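Local coordinates for O-methyltransferase (Burkholderia thailandensis, PDB 3MCZ), which probably transfers a methyl group from S-adenosylmethionine to an oxygen of its substrate, as a dimeric member of the O-methyltransferase family, at residues 238-244 with 269-273. Residues are numbered along the deposited sequence; the frame is centred on the assembly and turned at random.
Sequences LLDARNF and VIGHA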
ATOM      1  N   LEU A 238     -10.237   8.002  32.475  1.00 19.67           N
ATOM      2  CA  LEU A 238      -9.597   6.856  33.115  1.00 19.90           C
ATOM      3  C   LEU A 238      -8.252   7.212  33.756  1.00 20.26           C
ATOM      4  O   LEU A 238      -7.762   6.495  34.606  1.00 19.36           O
ATOM      5  CB  LEU A 238      -9.393   5.738  32.110  1.00 20.39           C
ATOM      6  CG  LEU A 238     -10.606   5.095  31.432  1.00 21.18           C
ATOM      7  CD1 LEU A 238     -10.105   3.842  30.750  1.00 21.23           C
ATOM      8  CD2 LEU A 238     -11.724   4.800  32.431  1.00 21.56           C
ATOM      9  N   LEU A 239      -7.673   8.333  33.362  1.00 21.43           N
ATOM     10  CA  LEU A 239      -6.428   8.823  34.001  1.00 22.61           C
ATOM     11  C   LEU A 239      -6.635   9.583  35.321  1.00 23.02           C
ATOM     12  O   LEU A 239      -5.677   9.908  36.002  1.00 23.95           O
ATOM     13  CB  LEU A 239      -5.658   9.696  33.003  1.00 22.68           C
ATOM     14  CG  LEU A 239      -5.070   8.873  31.860  1.00 23.39           C
ATOM     15  CD1 LEU A 239      -4.431   9.771  30.787  1.00 24.72           C
ATOM     16  CD2 LEU A 239      -4.053   7.915  32.466  1.00 23.09           C
ATOM     17  N   ASP A 240      -7.879   9.864  35.692  1.00 23.44           N
ATOM     18  CA  ASP A 240      -8.163  10.614  36.910  1.00 23.14           C
ATOM     19  C   ASP A 240      -8.575   9.659  38.011  1.00 22.16           C
ATOM     20  O   ASP A 240      -9.648   9.075  37.944  1.00 22.06           O
ATOM     21  CB  ASP A 240      -9.275  11.624  36.632  1.00 24.14           C
ATOM     22  CG  ASP A 240      -9.514  12.572  37.784  1.00 26.10           C
ATOM     23  OD1 ASP A 240      -8.811  12.515  38.822  1.00 29.37           O
ATOM     24  OD2 ASP A 240     -10.421  13.405  37.633  1.00 31.47           O
ATOM     25  N   ALA A 241      -7.721   9.490  39.018  1.00 20.83           N
ATOM     26  CA  ALA A 241      -7.979   8.508  40.063  1.00 20.90           C
ATOM     27  C   ALA A 241      -9.290   8.732  40.770  1.00 20.68           C
ATOM     28  O   ALA A 241      -9.936   7.779  41.196  1.00 20.63           O
ATOM     29  CB  ALA A 241      -6.851   8.477  41.077  1.00 21.02           C
ATOM     30  N   ARG A 242      -9.698   9.988  40.919  1.00 20.35           N
ATOM     31  CA  ARG A 242     -10.895  10.279  41.703  1.00 19.98           C
ATOM     32  C   ARG A 242     -12.152   9.747  41.034  1.00 19.27           C
ATOM     33  O   ARG A 242     -13.123   9.441  41.713  1.00 17.75           O
ATOM     34  CB  ARG A 242     -11.037  11.781  41.967  1.00 20.65           C
ATOM     35  CG  ARG A 242      -9.940  12.359  42.839  1.00 23.04           C
ATOM     36  CD  ARG A 242     -10.000  13.883  42.821  1.00 26.80           C
ATOM     37  NE  ARG A 242      -9.558  14.388  41.520  1.00 30.17           N
ATOM     38  CZ  ARG A 242      -9.652  15.651  41.104  1.00 31.93           C
ATOM     39  NH1 ARG A 242     -10.183  16.598  41.882  1.00 31.79           N
ATOM     40  NH2 ARG A 242      -9.201  15.967  39.889  1.00 32.05           N
ATOM     41  N   ASN A 243     -12.120   9.634  39.708  1.00 19.34           N
ATOM     42  CA  ASN A 243     -13.225   9.039  38.934  1.00 19.85           C
ATOM     43  C   ASN A 243     -13.525   7.604  39.281  1.00 19.22           C
ATOM     44  O   ASN A 243     -14.584   7.109  38.949  1.00 20.48           O
ATOM     45  CB  ASN A 243     -12.932   9.100  37.429  1.00 20.31           C
ATOM     46  CG  ASN A 243     -13.094  10.497  36.862  1.00 21.74           C
ATOM     47  OD1 ASN A 243     -13.528  11.417  37.550  1.00 25.06           O
ATOM     48  ND2 ASN A 243     -12.727  10.663  35.616  1.00 23.19           N
ATOM     49  N   PHE A 244     -12.601   6.932  39.941  1.00 18.87           N
ATOM     50  CA  PHE A 244     -12.816   5.546  40.355  1.00 18.04           C
ATOM     51  C   PHE A 244     -13.331   5.387  41.784  1.00 18.61           C
ATOM     52  O   PHE A 244     -13.744   4.289  42.176  1.00 17.20           O
ATOM     53  CB  PHE A 244     -11.525   4.760  40.181  1.00 18.28           C
ATOM     54  CG  PHE A 244     -11.095   4.633  38.754  1.00 17.21           C
ATOM     55  CD1 PHE A 244     -10.366   5.627  38.156  1.00 18.11           C
ATOM     56  CD2 PHE A 244     -11.414   3.510  38.007  1.00 15.60           C
ATOM     57  CE1 PHE A 244      -9.969   5.516  36.854  1.00 16.60           C
ATOM     58  CE2 PHE A 244     -11.039   3.408  36.698  1.00 13.75           C
ATOM     59  CZ  PHE A 244     -10.304   4.399  36.117  1.00 16.59           C
ATOM     60  N   VAL A 269      -3.794   3.138  34.861  1.00 15.15           N
ATOM     61  CA  VAL A 269      -5.131   2.708  34.427  1.00 15.23           C
ATOM     62  C   VAL A 269      -5.404   1.290  34.898  1.00 14.38           C
ATOM     63  O   VAL A 269      -6.488   0.992  35.340  1.00 14.55           O
ATOM     64  CB  VAL A 269      -5.269   2.772  32.924  1.00 16.04           C
ATOM     65  CG1 VAL A 269      -6.574   2.047  32.434  1.00 17.43           C
ATOM     66  CG2 VAL A 269      -5.285   4.250  32.489  1.00 15.91           C
ATOM     67  N   ILE A 270      -4.411   0.427  34.773  1.00 13.40           N
ATOM     68  CA  ILE A 270      -4.536  -0.968  35.196  1.00 13.47           C
ATOM     69  C   ILE A 270      -4.771  -1.015  36.698  1.00 14.21           C
ATOM     70  O   ILE A 270      -5.654  -1.722  37.169  1.00 15.25           O
ATOM     71  CB  ILE A 270      -3.304  -1.794  34.809  1.00 11.93           C
ATOM     72  CG1 ILE A 270      -3.235  -1.956  33.295  1.00 13.58           C
ATOM     73  CG2 ILE A 270      -3.355  -3.177  35.466  1.00 13.36           C
ATOM     74  CD1 ILE A 270      -1.887  -2.434  32.791  1.00 15.31           C
ATOM     75  N   GLY A 271      -3.996  -0.248  37.466  1.00 14.69           N
ATOM     76  CA  GLY A 271      -4.229  -0.168  38.895  1.00 15.67           C
ATOM     77  C   GLY A 271      -5.615   0.301  39.327  1.00 16.33           C
ATOM     78  O   GLY A 271      -6.226  -0.267  40.234  1.00 15.63           O
ATOM     79  N   HIS A 272      -6.099   1.352  38.685  1.00 16.35           N
ATOM     80  CA  HIS A 272      -7.413   1.879  38.987  1.00 17.04           C
ATOM     81  C   HIS A 272      -8.478   0.832  38.643  1.00 15.92           C
ATOM     82  O   HIS A 272      -9.439   0.636  39.402  1.00 16.66           O
ATOM     83  CB  HIS A 272      -7.677   3.123  38.158  1.00 16.08           C
ATOM     84  CG  HIS A 272      -6.803   4.288  38.510  1.00 20.16           C
ATOM     85  ND1 HIS A 272      -6.491   5.278  37.605  1.00 25.06           N
ATOM     86  CD2 HIS A 272      -6.175   4.614  39.658  1.00 22.22           C
ATOM     87  CE1 HIS A 272      -5.699   6.166  38.181  1.00 25.03           C
ATOM     88  NE2 HIS A 272      -5.479   5.774  39.422  1.00 27.06           N
ATOM     89  N   ALA A 273      -8.304   0.196  37.495  1.00 14.75           N
ATOM     90  CA  ALA A 273      -9.229  -0.824  37.021  1.00 14.43           C
ATOM     91  C   ALA A 273      -9.310  -1.967  38.005  1.00 14.52           C
ATOM     92  O   ALA A 273     -10.406  -2.432  38.358  1.00 14.68           O
ATOM     93  CB  ALA A 273      -8.816  -1.363  35.645  1.00 12.92           C
TER
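His-272 reaches from its helix into the turn 238-244 and meets Phe-244, Leu-238 and Ala-241 successively along its length, a worked example of how one side chain joins a helix to a loop. Its CB sits over the centre of the Phe-244 ring, 3.4 Å from the centroid and 5° off the ring normal, a nearly axial CH-pi contact. Chi1 of -67° sets CG anti to the carbonyl carbon, near Phe-244 CD1 and CE1, and the imidazole runs out past the phenyl, the two planes inclined at 35°. ND1 lies 3.6 Å from Phe-244 CE1 and gives a weak hydrogen bond to Leu-238 O, 3.5 Å away at the imidazole edge. Farther out, CE1 and NE2 pass Ala-241: its CA lies over one imidazole face, offset toward the rim, and its CB is 3.5 Å from NE2 and only loosely near CD2. Phe-244 N bonds to Ala-241 O at 3.1 Å, joining the two residues that meet the same side of the imidazole. In the Rossmann-like methyltransferase domain, the turn follows strand 231-235 at one border of the central sheet, while helix 263-275 follows strand 251-255; Phe-244 and Ala-273 both touch Leu-186 of strand 182-186. One helical turn before His-272, Val-269 extends the contact through its two methyls: CG2 meets Leu-239 CD2 at 3.9 Å, and CG1 faces Leu-238 CD1 at 4.3 Å.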